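Local coordinates for protein putative Xylose isomerase (Rhodospirillum rubrum, PDB 3QXB) that binds iron and manganese ions and is probably an isomerase of the xylose isomerase-like TIM-barrel family, at residues R268-D271 with F272-Y276. Sequence-based numbering, arbitrary orientation.
Sequences RLQD and FWDKY
Gln270 and Asp274, one helical turn apart, meet through their side chains: Gln270 NE2 lies 3.3 Å from both Asp274 OD1 and Asp274 OD2 and gives each a weak hydrogen bond. The approach to OD2 is the straighter (166°), and the amide and carboxylate planes stand 40° apart. A bend of the Gln270 chain at chi2 turns its amide toward the Asp274 carboxylate. OE1 of that amide is held by the backbone N of Met20, and Asp274 OD2 also accepts from the backbone N of Ala315, near the chain's C-terminus. Replacing Asp274 with an alanine would probably cost Gln270 NE2 its carboxylate partner and leave Ala315 N without this acceptor. Two waters extend the network. One donates to Asp274 OD1 (3.0 Å) and weakly accepts from Gln270 NE2; the other donates to Asp271 OD1, which also takes a bond from Gln267 NE2, while its contact with Asp274 OD2 is doubtfully short. The backbone is regular alpha helix, with i to i+4 bonds from Phe272 N to Arg268 O (3.0 Å), Trp273 N to Leu269 O (2.9 Å), Asp274 N to Gln270 O and Lys275 N to Asp271 O (2.9 Å). This is helix 266-275, the helix of the beta-alpha-beta crossover from strand 240-245 to strand 283-285 of the beta/alpha barrel; Tyr276 is the first residue past it to leave helical phi/psi. On the apolar face Leu269 packs on Ile245 and Trp214, Phe272 meets Trp214 edge-to-face, and Trp273, its CG anti to the backbone N (chi1 -180°), reaches Phe283 in another edge-to-face pair. Tyr276 CD2 lies 3.6 Å above the Phe272 ring plane, offset toward the rim, and Trp273 CD1 is 3.8 Å from Gln270 NE2.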
loop_
_atom_site.group_PDB
_atom_site.type_symbol
_atom_site.label_atom_id
_atom_site.label_comp_id
_atom_site.label_asym_id
_atom_site.label_seq_id
_atom_site.Cartn_x
_atom_site.Cartn_y
_atom_site.Cartn_z
ATOM N N ARG A 268 10.750 -24.889 -12.850
ATOM C CA ARG A 268 10.459 -24.120 -14.055
ATOM C C ARG A 268 11.359 -22.858 -14.105
ATOM O O ARG A 268 11.945 -22.536 -15.139
ATOM C CB ARG A 268 8.965 -23.770 -14.103
ATOM C CG ARG A 268 8.579 -22.772 -15.186
ATOM C CD ARG A 268 7.171 -22.216 -14.989
ATOM N NE ARG A 268 6.758 -21.447 -16.159
ATOM C CZ ARG A 268 5.515 -21.071 -16.458
ATOM N NH1 ARG A 268 4.481 -21.399 -15.694
ATOM N NH2 ARG A 268 5.306 -20.364 -17.566
ATOM N N LEU A 269 11.467 -22.168 -12.978
ATOM C CA LEU A 269 12.409 -21.061 -12.830
ATOM C C LEU A 269 13.847 -21.488 -13.134
ATOM O O LEU A 269 14.521 -20.821 -13.894
ATOM C CB LEU A 269 12.320 -20.422 -11.432
ATOM C CG LEU A 269 11.024 -19.728 -10.969
ATOM C CD1 LEU A 269 11.191 -19.293 -9.507
ATOM C CD2 LEU A 269 10.681 -18.488 -11.842
ATOM N N GLN A 270 14.317 -22.611 -12.593
ATOM C CA GLN A 270 15.686 -23.064 -12.872
ATOM C C GLN A 270 15.892 -23.456 -14.351
ATOM O O GLN A 270 16.939 -23.184 -14.926
ATOM C CB GLN A 270 16.051 -24.224 -11.952
ATOM C CG GLN A 270 17.455 -24.748 -12.141
ATOM C CD GLN A 270 18.492 -23.731 -11.742
ATOM O OE1 GLN A 270 18.511 -23.264 -10.605
ATOM N NE2 GLN A 270 19.360 -23.376 -12.669
ATOM N N ASP A 271 14.878 -24.060 -14.961
ATOM C CA ASP A 271 14.928 -24.405 -16.383
ATOM C C ASP A 271 14.984 -23.160 -17.287
ATOM O O ASP A 271 15.638 -23.175 -18.324
ATOM C CB ASP A 271 13.730 -25.284 -16.790
ATOM C CG ASP A 271 13.776 -26.681 -16.190
ATOM O OD1 ASP A 271 14.874 -27.167 -15.813
ATOM O OD2 ASP A 271 12.691 -27.301 -16.132
ATOM N N PHE A 272 14.281 -22.111 -16.901
ATOM C CA PHE A 272 14.319 -20.851 -17.622
ATOM C C PHE A 272 15.689 -20.230 -17.475
ATOM O O PHE A 272 16.297 -19.793 -18.465
ATOM C CB PHE A 272 13.262 -19.910 -17.076
ATOM C CG PHE A 272 13.231 -18.584 -17.746
ATOM C CD1 PHE A 272 12.390 -18.363 -18.812
ATOM C CD2 PHE A 272 14.006 -17.535 -17.268
ATOM C CE1 PHE A 272 12.323 -17.119 -19.443
ATOM C CE2 PHE A 272 13.957 -16.269 -17.888
ATOM C CZ PHE A 272 13.117 -16.073 -18.999
ATOM N N TRP A 273 16.189 -20.240 -16.244
ATOM C CA TRP A 273 17.514 -19.704 -15.946
ATOM C C TRP A 273 18.587 -20.373 -16.814
ATOM O O TRP A 273 19.477 -19.711 -17.342
ATOM C CB TRP A 273 17.853 -19.892 -14.460
ATOM C CG TRP A 273 19.193 -19.354 -14.097
ATOM C CD1 TRP A 273 20.396 -20.012 -14.157
ATOM C CD2 TRP A 273 19.476 -18.038 -13.596
ATOM N NE1 TRP A 273 21.412 -19.161 -13.762
ATOM C CE2 TRP A 273 20.867 -17.951 -13.401
ATOM C CE3 TRP A 273 18.690 -16.920 -13.331
ATOM C CZ2 TRP A 273 21.478 -16.794 -12.923
ATOM C CZ3 TRP A 273 19.294 -15.782 -12.845
ATOM C CH2 TRP A 273 20.674 -15.722 -12.659
ATOM N N ASP A 274 18.502 -21.686 -16.956
ATOM C CA ASP A 274 19.489 -22.425 -17.750
ATOM C C ASP A 274 19.265 -22.254 -19.248
ATOM O O ASP A 274 20.244 -22.225 -20.040
ATOM C CB ASP A 274 19.436 -23.915 -17.430
ATOM C CG ASP A 274 19.923 -24.242 -16.024
ATOM O OD1 ASP A 274 20.876 -23.599 -15.544
ATOM O OD2 ASP A 274 19.364 -25.180 -15.424
ATOM N N LYS A 275 17.992 -22.187 -19.654
ATOM C CA LYS A 275 17.643 -22.087 -21.086
ATOM C C LYS A 275 18.241 -20.810 -21.673
ATOM O O LYS A 275 18.733 -20.800 -22.793
ATOM C CB LYS A 275 16.117 -22.141 -21.284
ATOM C CG LYS A 275 15.667 -22.092 -22.746
ATOM C CD LYS A 275 14.132 -22.001 -22.873
ATOM C CE LYS A 275 13.727 -21.753 -24.350
ATOM N NZ LYS A 275 12.241 -21.733 -24.500
ATOM N N TYR A 276 18.230 -19.734 -20.886
ATOM C CA TYR A 276 18.655 -18.431 -21.379
ATOM C C TYR A 276 20.063 -18.028 -20.925
ATOM O O TYR A 276 20.470 -16.894 -21.129
ATOM C CB TYR A 276 17.587 -17.382 -21.018
ATOM C CG TYR A 276 16.338 -17.574 -21.845
ATOM C CD1 TYR A 276 16.307 -17.175 -23.190
ATOM C CD2 TYR A 276 15.219 -18.208 -21.325
ATOM C CE1 TYR A 276 15.179 -17.381 -23.976
ATOM C CE2 TYR A 276 14.087 -18.419 -22.104
ATOM C CZ TYR A 276 14.081 -18.002 -23.432
ATOM O OH TYR A 276 12.965 -18.172 -24.196
HETATM O O HOH W 1 22.343 -22.780 -13.087
HETATM O O HOH W 2 17.788 -26.935 -16.000
#